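Local coordinates for AlgW protein (Pseudomonas aeruginosa, PDB 7CO3), which probably acts as an HtrA-type serine endopeptidase, with a trypsin-like protease domain followed by a PDZ domain, at residues P64-L69 with P165-G170; Y117-N122 with T152-L157; N121-A126 with G225-A230; I131-R136 with L157-K162; C181-N186 with T218-N223. The protein carries 1 engineered substitution. All coordinates share one frame; numbering follows the deposited sequence.

Interaction 1 (P64-L69 with P165-G170)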
# COMPACT_ATOMS: atom_id res chain seq x y z
N PRO B 64 19.03 3.01 -13.97
CA PRO B 64 19.82 4.04 -14.68
C PRO B 64 19.09 4.67 -15.85
O PRO B 64 19.38 5.82 -16.19
CB PRO B 64 21.06 3.27 -15.15
CG PRO B 64 21.22 2.18 -14.12
CD PRO B 64 19.79 1.75 -13.84
N ALA B 65 18.11 3.99 -16.42
CA ALA B 65 17.37 4.47 -17.57
C ALA B 65 16.06 5.16 -17.20
O ALA B 65 15.23 5.42 -18.09
CB ALA B 65 17.09 3.31 -18.52
N VAL B 66 15.83 5.46 -15.92
CA VAL B 66 14.66 6.22 -15.49
C VAL B 66 15.16 7.53 -14.92
O VAL B 66 16.06 7.54 -14.07
CB VAL B 66 13.82 5.43 -14.47
CG1 VAL B 66 12.51 6.21 -14.09
CG2 VAL B 66 13.54 4.04 -15.03
N ALA B 67 14.60 8.64 -15.39
CA ALA B 67 15.05 9.98 -15.01
C ALA B 67 13.94 10.71 -14.26
O ALA B 67 12.76 10.36 -14.38
CB ALA B 67 15.46 10.81 -16.24
N ASN B 68 14.34 11.75 -13.52
CA ASN B 68 13.41 12.73 -12.97
C ASN B 68 13.17 13.89 -13.95
O ASN B 68 14.10 14.37 -14.62
CB ASN B 68 13.94 13.28 -11.64
CG ASN B 68 14.12 12.18 -10.59
OD1 ASN B 68 13.51 11.13 -10.68
ND2 ASN B 68 14.95 12.43 -9.60
N LEU B 69 11.93 14.36 -13.99
CA LEU B 69 11.53 15.50 -14.79
C LEU B 69 11.10 16.63 -13.85
O LEU B 69 10.32 16.40 -12.92
CB LEU B 69 10.36 15.17 -15.73
CG LEU B 69 10.54 14.29 -16.99
CD1 LEU B 69 9.32 14.40 -17.87
CD2 LEU B 69 11.82 14.62 -17.83
N PRO B 165 22.24 5.25 -20.70
CA PRO B 165 21.72 3.90 -20.51
C PRO B 165 20.29 3.78 -21.01
O PRO B 165 19.42 4.56 -20.60
CB PRO B 165 21.81 3.69 -18.99
CG PRO B 165 21.57 5.09 -18.43
CD PRO B 165 22.02 6.10 -19.52
N ALA B 166 20.01 2.82 -21.87
CA ALA B 166 18.68 2.66 -22.42
C ALA B 166 17.96 1.49 -21.76
O ALA B 166 18.55 0.46 -21.42
CB ALA B 166 18.72 2.49 -23.94
N MET B 167 16.65 1.66 -21.58
CA MET B 167 15.81 0.61 -21.04
C MET B 167 15.73 -0.57 -22.02
O MET B 167 15.62 -0.38 -23.23
CB MET B 167 14.41 1.18 -20.81
CG MET B 167 13.50 0.21 -20.15
SD MET B 167 13.98 -0.03 -18.44
CE MET B 167 13.63 1.60 -17.82
N THR B 168 15.77 -1.78 -21.47
CA THR B 168 15.41 -2.97 -22.23
C THR B 168 13.90 -3.07 -22.28
O THR B 168 13.21 -2.65 -21.35
CB THR B 168 15.98 -4.24 -21.59
OG1 THR B 168 17.38 -4.10 -21.42
CG2 THR B 168 15.72 -5.45 -22.47
N LEU B 169 13.37 -3.65 -23.35
CA LEU B 169 11.93 -3.77 -23.50
C LEU B 169 11.44 -5.14 -23.07
O LEU B 169 12.03 -6.16 -23.39
CB LEU B 169 11.53 -3.54 -24.95
CG LEU B 169 11.91 -2.19 -25.55
CD1 LEU B 169 11.52 -2.27 -27.01
CD2 LEU B 169 11.21 -1.00 -24.84
N GLY B 170 10.34 -5.15 -22.32
CA GLY B 170 9.61 -6.37 -22.04
C GLY B 170 8.53 -6.60 -23.09
O GLY B 170 8.46 -5.92 -24.11

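Interaction 2 (Y117-N122 with T152-L157)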
# COMPACT_ATOMS: atom_id res chain seq x y z
N TYR B 117 16.22 9.79 -26.76
CA TYR B 117 14.77 9.92 -26.77
C TYR B 117 14.18 9.35 -25.46
O TYR B 117 14.61 8.31 -24.96
CB TYR B 117 14.17 9.19 -27.97
CG TYR B 117 14.50 9.87 -29.29
CD1 TYR B 117 14.06 11.16 -29.56
CD2 TYR B 117 15.26 9.22 -30.27
CE1 TYR B 117 14.36 11.79 -30.76
CE2 TYR B 117 15.55 9.85 -31.50
CZ TYR B 117 15.11 11.13 -31.72
OH TYR B 117 15.40 11.78 -32.90
N LEU B 118 13.16 10.04 -24.94
CA LEU B 118 12.57 9.69 -23.66
C LEU B 118 11.08 9.71 -23.82
O LEU B 118 10.55 10.58 -24.51
CB LEU B 118 12.99 10.66 -22.53
CG LEU B 118 14.45 10.56 -22.04
CD1 LEU B 118 15.30 11.58 -22.74
CD2 LEU B 118 14.60 10.75 -20.53
N LEU B 119 10.43 8.74 -23.18
CA LEU B 119 8.98 8.73 -23.04
C LEU B 119 8.57 9.25 -21.64
O LEU B 119 9.25 8.98 -20.64
CB LEU B 119 8.47 7.30 -23.24
CG LEU B 119 7.85 6.92 -24.58
CD1 LEU B 119 7.61 5.44 -24.64
CD2 LEU B 119 6.57 7.70 -24.88
N THR B 120 7.47 9.99 -21.60
CA THR B 120 6.83 10.43 -20.36
C THR B 120 5.35 10.64 -20.66
O THR B 120 4.90 10.39 -21.79
CB THR B 120 7.49 11.71 -19.81
OG1 THR B 120 6.80 12.12 -18.63
CG2 THR B 120 7.41 12.88 -20.86
N ASN B 121 4.56 11.09 -19.67
CA ASN B 121 3.15 11.39 -19.92
C ASN B 121 2.94 12.79 -20.51
O ASN B 121 3.66 13.73 -20.19
CB ASN B 121 2.29 11.32 -18.66
CG ASN B 121 2.10 9.91 -18.12
OD1 ASN B 121 2.19 9.69 -16.91
ND2 ASN B 121 1.84 8.95 -19.00
N ASN B 122 1.88 12.92 -21.32
CA ASN B 122 1.52 14.24 -21.84
C ASN B 122 1.23 15.21 -20.70
O ASN B 122 1.71 16.35 -20.71
CB ASN B 122 0.30 14.18 -22.76
CG ASN B 122 -0.04 15.54 -23.33
OD1 ASN B 122 0.86 16.28 -23.74
ND2 ASN B 122 -1.32 15.90 -23.31
N THR B 152 -3.46 9.52 -25.91
CA THR B 152 -2.97 8.40 -25.11
C THR B 152 -2.26 8.85 -23.85
O THR B 152 -1.70 8.00 -23.16
CB THR B 152 -2.02 7.51 -25.92
OG1 THR B 152 -0.88 8.29 -26.27
CG2 THR B 152 -2.69 6.95 -27.17
N ASP B 153 -2.21 10.15 -23.58
CA ASP B 153 -1.40 10.74 -22.50
C ASP B 153 0.07 10.38 -22.62
O ASP B 153 0.72 9.98 -21.64
CB ASP B 153 -1.95 10.34 -21.12
CG ASP B 153 -1.45 11.26 -19.98
OD1 ASP B 153 -0.82 12.31 -20.27
OD2 ASP B 153 -1.68 10.92 -18.79
N LEU B 154 0.64 10.53 -23.82
CA LEU B 154 2.08 10.29 -23.98
C LEU B 154 2.78 11.49 -24.60
O LEU B 154 2.17 12.31 -25.29
CB LEU B 154 2.36 9.01 -24.82
CG LEU B 154 1.91 7.70 -24.13
CD1 LEU B 154 1.88 6.49 -25.09
CD2 LEU B 154 2.83 7.39 -22.95
N ALA B 155 4.07 11.59 -24.34
CA ALA B 155 4.86 12.64 -24.96
C ALA B 155 6.28 12.13 -25.11
O ALA B 155 6.71 11.24 -24.38
CB ALA B 155 4.84 13.95 -24.15
N VAL B 156 6.98 12.65 -26.11
CA VAL B 156 8.35 12.26 -26.41
C VAL B 156 9.23 13.47 -26.24
O VAL B 156 8.89 14.57 -26.71
CB VAL B 156 8.50 11.66 -27.83
CG1 VAL B 156 9.93 11.32 -28.07
CG2 VAL B 156 7.63 10.44 -27.98
N LEU B 157 10.37 13.26 -25.59
CA LEU B 157 11.39 14.25 -25.33
C LEU B 157 12.69 13.77 -25.96
O LEU B 157 12.88 12.57 -26.19
CB LEU B 157 11.63 14.44 -23.81
CG LEU B 157 10.48 14.79 -22.86
CD1 LEU B 157 11.01 14.86 -21.38
CD2 LEU B 157 9.83 16.08 -23.27

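Interaction 3 (N121-A126 with G225-A230). Engineered in segment 225-230: Ala227 (natural residue Ser).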
# COMPACT_ATOMS: atom_id res chain seq x y z
N ASN B 121 4.56 11.09 -19.67
CA ASN B 121 3.15 11.39 -19.92
C ASN B 121 2.94 12.79 -20.51
O ASN B 121 3.66 13.73 -20.19
CB ASN B 121 2.29 11.32 -18.66
CG ASN B 121 2.10 9.91 -18.12
OD1 ASN B 121 2.19 9.69 -16.91
ND2 ASN B 121 1.84 8.95 -19.00
N ASN B 122 1.88 12.92 -21.32
CA ASN B 122 1.52 14.24 -21.84
C ASN B 122 1.23 15.21 -20.70
O ASN B 122 1.71 16.35 -20.71
CB ASN B 122 0.30 14.18 -22.76
CG ASN B 122 -0.04 15.54 -23.33
OD1 ASN B 122 0.86 16.28 -23.74
ND2 ASN B 122 -1.32 15.90 -23.31
N HIS B 123 0.46 14.78 -19.70
CA HIS B 123 0.09 15.72 -18.65
C HIS B 123 1.27 16.20 -17.84
O HIS B 123 1.13 17.19 -17.12
CB HIS B 123 -0.96 15.14 -17.71
CG HIS B 123 -0.48 14.00 -16.86
ND1 HIS B 123 -0.01 14.17 -15.58
CD2 HIS B 123 -0.53 12.65 -17.06
CE1 HIS B 123 0.25 12.99 -15.04
NE2 HIS B 123 -0.05 12.05 -15.93
N VAL B 124 2.44 15.56 -17.94
CA VAL B 124 3.59 16.04 -17.17
C VAL B 124 4.23 17.24 -17.85
O VAL B 124 4.67 18.18 -17.19
CB VAL B 124 4.60 14.90 -16.96
CG1 VAL B 124 5.96 15.43 -16.51
CG2 VAL B 124 4.09 13.89 -15.96
N THR B 125 4.32 17.21 -19.19
CA THR B 125 5.09 18.19 -19.95
C THR B 125 4.22 19.16 -20.71
O THR B 125 4.75 20.14 -21.26
CB THR B 125 6.02 17.48 -20.94
OG1 THR B 125 5.33 16.40 -21.57
CG2 THR B 125 7.26 16.96 -20.26
N ALA B 126 2.92 18.92 -20.79
CA ALA B 126 1.99 19.74 -21.56
C ALA B 126 2.08 21.21 -21.17
O ALA B 126 1.88 21.57 -20.00
CB ALA B 126 0.58 19.22 -21.37
N GLY B 225 4.05 12.29 -8.83
CA GLY B 225 5.48 12.19 -9.05
C GLY B 225 5.92 10.95 -9.81
O GLY B 225 7.00 10.97 -10.40
N ASN B 226 5.13 9.85 -9.80
CA ASN B 226 5.47 8.64 -10.57
C ASN B 226 5.15 8.76 -12.07
O ASN B 226 5.62 7.93 -12.86
CB ASN B 226 4.74 7.41 -10.01
CG ASN B 226 5.48 6.74 -8.85
OD1 ASN B 226 5.12 6.95 -7.70
ND2 ASN B 226 6.49 5.95 -9.14
N ALA B 227 4.32 9.72 -12.45
CA ALA B 227 3.83 9.80 -13.82
C ALA B 227 4.99 9.95 -14.81
O ALA B 227 5.89 10.76 -14.61
CB ALA B 227 2.87 10.96 -13.96
N GLY B 228 4.98 9.11 -15.87
CA GLY B 228 6.02 9.12 -16.88
C GLY B 228 7.16 8.16 -16.61
O GLY B 228 7.99 7.96 -17.50
N GLY B 229 7.20 7.54 -15.42
CA GLY B 229 8.25 6.61 -15.06
C GLY B 229 7.94 5.20 -15.49
O GLY B 229 6.95 4.96 -16.15
N ALA B 230 8.83 4.26 -15.13
CA ALA B 230 8.82 2.90 -15.67
C ALA B 230 8.03 1.93 -14.78
O ALA B 230 8.21 1.90 -13.56
CB ALA B 230 10.24 2.37 -15.83

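Interaction 4 (I131-R136 with L157-K162)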
# COMPACT_ATOMS: atom_id res chain seq x y z
N ILE B 131 11.92 22.13 -19.48
CA ILE B 131 11.91 20.74 -19.01
C ILE B 131 13.34 20.33 -18.72
O ILE B 131 14.16 20.28 -19.64
CB ILE B 131 11.27 19.78 -20.03
CG1 ILE B 131 9.85 20.21 -20.35
CG2 ILE B 131 11.23 18.33 -19.52
CD1 ILE B 131 9.31 19.58 -21.60
N ILE B 132 13.64 20.06 -17.45
CA ILE B 132 14.92 19.51 -17.04
C ILE B 132 14.80 18.01 -16.80
O ILE B 132 13.86 17.54 -16.14
CB ILE B 132 15.47 20.22 -15.79
CG1 ILE B 132 15.72 21.71 -16.10
CG2 ILE B 132 16.74 19.55 -15.31
CD1 ILE B 132 14.88 22.67 -15.31
N VAL B 133 15.76 17.27 -17.34
CA VAL B 133 15.91 15.84 -17.16
C VAL B 133 17.07 15.64 -16.18
O VAL B 133 18.15 16.21 -16.37
CB VAL B 133 16.20 15.15 -18.50
CG1 VAL B 133 16.79 13.80 -18.28
CG2 VAL B 133 14.96 15.10 -19.39
N ALA B 134 16.84 14.86 -15.13
CA ALA B 134 17.88 14.56 -14.16
C ALA B 134 18.10 13.06 -14.12
O ALA B 134 17.20 12.29 -13.75
CB ALA B 134 17.54 15.11 -12.77
N LEU B 135 19.31 12.64 -14.48
CA LEU B 135 19.61 11.22 -14.58
C LEU B 135 20.09 10.67 -13.24
O LEU B 135 20.55 11.42 -12.37
CB LEU B 135 20.66 10.97 -15.66
CG LEU B 135 20.23 11.41 -17.06
CD1 LEU B 135 21.32 11.03 -18.03
CD2 LEU B 135 18.90 10.79 -17.45
N ARG B 136 19.98 9.35 -13.10
CA ARG B 136 20.42 8.69 -11.88
C ARG B 136 21.89 8.94 -11.58
O ARG B 136 22.29 8.95 -10.41
CB ARG B 136 20.17 7.19 -11.98
CG ARG B 136 20.20 6.52 -10.64
CD ARG B 136 19.80 5.08 -10.77
NE ARG B 136 20.35 4.27 -9.70
CZ ARG B 136 21.31 3.38 -9.87
NH1 ARG B 136 21.77 2.68 -8.84
NH2 ARG B 136 21.83 3.19 -11.08
N LEU B 157 10.37 13.26 -25.59
CA LEU B 157 11.39 14.25 -25.33
C LEU B 157 12.69 13.77 -25.96
O LEU B 157 12.88 12.57 -26.19
CB LEU B 157 11.63 14.44 -23.81
CG LEU B 157 10.48 14.79 -22.86
CD1 LEU B 157 11.01 14.86 -21.38
CD2 LEU B 157 9.83 16.08 -23.27
N LYS B 158 13.60 14.71 -26.19
CA LYS B 158 14.92 14.44 -26.74
C LYS B 158 15.94 15.21 -25.94
O LYS B 158 15.75 16.40 -25.65
CB LYS B 158 14.99 14.85 -28.23
CG LYS B 158 16.22 14.31 -28.99
CD LYS B 158 17.48 15.17 -28.78
CE LYS B 158 18.55 14.88 -29.81
NZ LYS B 158 18.72 13.41 -30.03
N ILE B 159 17.05 14.55 -25.62
CA ILE B 159 18.18 15.18 -24.96
C ILE B 159 19.45 14.86 -25.74
O ILE B 159 19.51 13.89 -26.49
CB ILE B 159 18.31 14.75 -23.47
CG1 ILE B 159 18.62 13.24 -23.31
CG2 ILE B 159 17.01 15.13 -22.70
CD1 ILE B 159 18.94 12.84 -21.83
N ASP B 160 20.46 15.70 -25.54
CA ASP B 160 21.77 15.60 -26.20
C ASP B 160 22.80 15.29 -25.13
O ASP B 160 23.30 16.20 -24.46
CB ASP B 160 22.08 16.89 -26.95
CG ASP B 160 23.48 16.91 -27.55
OD1 ASP B 160 23.83 15.96 -28.28
OD2 ASP B 160 24.21 17.89 -27.31
N LEU B 161 23.13 14.00 -24.97
CA LEU B 161 24.00 13.54 -23.90
C LEU B 161 24.61 12.20 -24.30
O LEU B 161 23.97 11.39 -24.98
CB LEU B 161 23.22 13.40 -22.58
CG LEU B 161 23.09 14.63 -21.67
CD1 LEU B 161 22.58 14.28 -20.29
CD2 LEU B 161 24.43 15.35 -21.55
N LYS B 162 25.84 11.96 -23.86
CA LYS B 162 26.63 10.82 -24.29
C LYS B 162 26.55 9.67 -23.30
O LYS B 162 26.30 9.86 -22.10
CB LYS B 162 28.11 11.21 -24.49
CG LYS B 162 29.00 10.99 -23.25
CD LYS B 162 30.49 11.26 -23.49
CE LYS B 162 31.30 9.99 -23.81
NZ LYS B 162 31.84 9.31 -22.59

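Interaction 5 (C181-N186 with T218-N223)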
# COMPACT_ATOMS: atom_id res chain seq x y z
N CYS B 181 5.88 -6.98 -10.50
CA CYS B 181 6.43 -5.84 -11.24
C CYS B 181 6.95 -4.78 -10.28
O CYS B 181 6.63 -4.76 -9.08
CB CYS B 181 5.39 -5.19 -12.18
SG CYS B 181 3.87 -4.75 -11.29
N LEU B 182 7.75 -3.88 -10.84
CA LEU B 182 8.41 -2.80 -10.12
C LEU B 182 8.06 -1.47 -10.78
O LEU B 182 8.13 -1.34 -12.00
CB LEU B 182 9.93 -3.02 -10.16
CG LEU B 182 10.62 -4.01 -9.23
CD1 LEU B 182 9.93 -5.32 -9.11
CD2 LEU B 182 12.03 -4.26 -9.75
N ALA B 183 7.66 -0.46 -9.97
CA ALA B 183 7.45 0.90 -10.43
C ALA B 183 8.69 1.73 -10.06
O ALA B 183 9.23 1.58 -8.96
CB ALA B 183 6.20 1.52 -9.80
N ILE B 184 9.13 2.60 -10.96
CA ILE B 184 10.33 3.42 -10.77
C ILE B 184 9.98 4.85 -11.11
O ILE B 184 9.54 5.13 -12.22
CB ILE B 184 11.54 2.95 -11.62
CG1 ILE B 184 11.79 1.47 -11.41
CG2 ILE B 184 12.80 3.71 -11.19
CD1 ILE B 184 12.95 0.91 -12.19
N GLY B 185 10.12 5.74 -10.14
CA GLY B 185 9.71 7.11 -10.35
C GLY B 185 10.17 7.99 -9.22
O GLY B 185 11.02 7.60 -8.41
N ASN B 186 9.61 9.20 -9.17
CA ASN B 186 10.00 10.22 -8.19
C ASN B 186 8.78 10.65 -7.36
O ASN B 186 8.36 11.82 -7.44
CB ASN B 186 10.63 11.44 -8.89
CG ASN B 186 11.37 12.39 -7.88
OD1 ASN B 186 11.58 12.06 -6.70
ND2 ASN B 186 11.72 13.59 -8.37
N THR B 218 -1.72 -2.17 -11.41
CA THR B 218 -0.71 -2.75 -10.52
C THR B 218 -0.93 -2.27 -9.10
O THR B 218 -1.40 -1.15 -8.89
CB THR B 218 0.73 -2.39 -10.96
OG1 THR B 218 1.67 -2.97 -10.05
CG2 THR B 218 0.94 -0.86 -10.96
N ASP B 219 -0.59 -3.11 -8.11
CA ASP B 219 -0.64 -2.61 -6.74
C ASP B 219 0.72 -2.12 -6.24
O ASP B 219 0.82 -1.72 -5.09
CB ASP B 219 -1.26 -3.63 -5.78
CG ASP B 219 -0.46 -4.92 -5.67
OD1 ASP B 219 0.51 -5.12 -6.43
OD2 ASP B 219 -0.81 -5.76 -4.79
N ALA B 220 1.75 -2.06 -7.10
CA ALA B 220 2.98 -1.37 -6.70
C ALA B 220 2.66 0.09 -6.39
O ALA B 220 1.98 0.76 -7.17
CB ALA B 220 4.04 -1.47 -7.80
N ALA B 221 3.10 0.57 -5.22
CA ALA B 221 2.67 1.89 -4.74
C ALA B 221 3.08 2.93 -5.77
O ALA B 221 4.24 2.99 -6.19
CB ALA B 221 3.27 2.23 -3.37
N ILE B 222 2.10 3.71 -6.22
CA ILE B 222 2.30 4.72 -7.24
C ILE B 222 1.62 5.98 -6.76
O ILE B 222 0.44 5.94 -6.40
CB ILE B 222 1.77 4.26 -8.61
CG1 ILE B 222 2.71 3.22 -9.21
CG2 ILE B 222 1.64 5.45 -9.56
CD1 ILE B 222 2.05 2.48 -10.37
N ASN B 223 2.36 7.07 -6.75
CA ASN B 223 1.98 8.34 -6.17
C ASN B 223 2.20 9.49 -7.13
O ASN B 223 2.93 9.33 -8.11
CB ASN B 223 2.81 8.59 -4.91
CG ASN B 223 2.30 7.76 -3.73
OD1 ASN B 223 1.24 8.07 -3.20
ND2 ASN B 223 3.04 6.73 -3.34

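Interaction 1 (P64-L69 with P165-G170)
Ala65 and Pro165 mark the closest backbone approach, with their CA atoms 5.3 Å apart. No hydrogen bond joins the two segments directly. Strand 66-69 starts at the contact, while residues 165-170 are irregular. Both sides are instead bonded through the backbone to Ile111 of strand 104-113, Ala65 from one segment and Met167 from the other. The CB of Ala65 points into the facing backbone. It lies 3.4 Å from Pro165 O and 3.5 Å from Met167 N. Pro165 O is buried here and has no polar partner in the model. Pro165 CG also lies 3.8 Å from Pro64 CB. Met167 reaches further. Its CG is anti to the backbone N (chi1 -175°), and the chain bends at chi2 and chi3. The bends bring the terminal methyl back across the gap. Met167 CE then meets Val66 CG2 at 3.7 Å and Ala65 CB at 3.9 Å. Ala230 packs on the same methyl. Residues 165-170 belong to the linker between strands 154-158 and 180-185. The contact therefore lays the linker between the two barrels of a chymotrypsin-like fold against the first strand of the N-terminal barrel.

Interaction 2 (Y117-N122 with T152-L157)
Leu118 pairs with Leu157, and Thr120 with Ala155, each as an antiparallel hydrogen-bonded pair. Leu118 N gives to Leu157 O at 2.8 Å, and Leu157 N returns a bond to Leu118 O at 2.9 Å. Thr120 and Ala155 exchange a matching pair, N to O each way. Leu119 and Val156 form the non-hydrogen-bonded pair between them. Leu119 CD2 reaches over the strand to 3.6 Å from Ala155 O. On the other face, the Thr120 and Leu157 side chains cross at a slant, with Thr120 CG2 4.1 Å from Leu157 CG. These are adjacent strands of the N-terminal barrel of a chymotrypsin-like fold. Past Thr120 the pairing gives way to a polar grip on Asp153. Asn121 ND2 donates to Asp153 O at 3.0 Å, nearly along the C=O axis (170° at the oxygen), and is also bonded to Thr243 OG1. Asn122 N binds Asp153 O at 3.2 Å from above the carbonyl plane. The Asn121 amide and the Asp153 carboxylate lie stacked, their planes 22° apart. Asp153 OD1 takes the backbone N of His123, which ties the carboxylate to the start of helix 122-125. Asp153 and Leu154 both face Asp149 in a G1 beta bulge, with Asp153 in the left-handed region. Val267 and Ile271 of helix 261-274 cover Leu154 and Val156.

Interaction 3 (N121-A126 with G225-A230)
His123 and Ala227 meet where the two barrels of a chymotrypsin-like protease join. Their places are consistent with the histidine and serine of the catalytic triad, with Asp153 as the acid. Ala227 is an engineered residue and replaces the natural serine. It lies in the 225-229 loop, which, with its natural serine, has the Gly-Asn-Ser-Gly-Gly sequence of the nucleophile loop in HtrA proteases. The loop makes a type II turn from Asn226 to Gly229, closed by Gly229 N to Asn226 O at 3.0 Å. Ala227 CB points out of this turn toward helix 122-125. Three side chains gather round that methyl. The His123 ring comes to it obliquely. Val124 CG2 is 3.8 Å from Ala227 CB and also lies over one face of the His123 ring, offset toward the rim. Asn121 OD1 is 3.3 Å from Ala227 CB. The same OD1 is 3.0 Å from Gly228 N. Asn121 CG stands anti to the carbonyl carbon (chi1 -70°), which carries the amide group toward the turn. Gly228, at positive phi (92°), occupies the third position of the turn and brings its CA to 4.8 Å from Asn121 CA. Asn121 N is buried here and has no partner in the model. Asn121 is the N-cap residue of helix 122-125, and Asn121 O takes Val124 N at 3.1 Å in the first turn.

Interaction 4 (I131-R136 with L157-K162)
Ile131 and Leu157 face each other inside the N-terminal barrel of the chymotrypsin-like fold. Their strands, 130-134 and 154-158, are not neighbours. Strand 140-149 runs between them, so only side chains span the gap. From its CB, Ile131 points toward Leu157 and forks. Ile131 CG2, anti to the backbone N, meets Leu157 CD1 at 3.9 Å. The CG1 branch stands beside the backbone N (chi1 -58°) and runs on extended. Its end, Ile131 CD1, touches Leu157 CD2 at 3.9 Å and also packs on Thr125. Each branch thus takes one methyl of the leucine, and the two side chains cross at a slant. Val133 follows two residues on and faces the same way. Val133 CG2 meets Ile159 CG2 at 3.9 Å, with the side chains at about a right angle. Val133 CG2 also lies 4.4 Å from Leu157 CD1. Leu69 packs on both Val133 and Leu157. The directions CA 131 to 135 and CA 157 to 161 are 48° apart. Beyond Val133 and Ile159, whose CA atoms are 8.2 Å apart, the backbones separate to 10.6 Å between the CA atoms of Leu135 and Leu161. These leucines meet tip to tip, Leu135 CD1 to Leu161 CD1 at 4.2 Å.

Interaction 5 (C181-N186 with T218-N223)
Cys181 and Ala183 meet Thr218, Ala220 and Ile222. The flat groups here are peptide planes, met by methyl groups through their carbonyl oxygens. Cys181 O lies 4.4 Å from Ala220 CB, and Ala221 O lies 4.4 Å from Ala183 CB. The small side chains do the rest. Ala183 CB points at the loop and meets two of its side chains. Ile222 CG1 lies 3.9 Å from Ala183 CB, and Ala220 CB lies 4.2 Å from it. Cys181 reaches the start of the loop. Its SG stands between the backbone N and the carbonyl carbon (chi1 54°), which brings Cys181 SG to 3.1 Å from Thr218 OG1. That hydroxyl has other partners. Thr218 OG1 accepts from Ala220 N at 3.1 Å in a nearly straight bond (167°), an ST turn, and it is bonded to Ile198 O. The turn leads the chain out of strand 215-218 and across the side of strand 180-185 that carries Cys181 and Ala183. Both strands belong to the C-terminal barrel of the chymotrypsin-like fold, with strand 193-204 between them. The loop then runs on toward the turn at Asn226-Gly229, and Asn223 N is bonded to Asn226 OD1. Two residues of this loop also meet the other copies in the trimer: Asn223 ND2 bonds to Gln253 O of the second subunit, and Asp219 OD2 accepts from Met196 N of the third subunit.

Overall arrangement
From the N terminus, interaction 1 opens first and closes when the linker at 165-170 returns to strand 66-72. Interactions 2 and 4 both lie within that loop, closing at 152-157 and 157-162. They cross each other along the chain and share Leu157, joining three strands of the N-terminal barrel. Interaction 3 starts with interaction 2, as both use Asn121 and Asn122. It closes much later, at 225-230, and so crosses interaction 1 while enclosing interactions 4 and 5. Interaction 5 follows interaction 1 in series, closes at 218-223 and belongs to the C-terminal barrel. Interaction 3 links the two barrels. Leu69 touches interactions 2, 3 and 4, and Ala230 touches interactions 1 and 5.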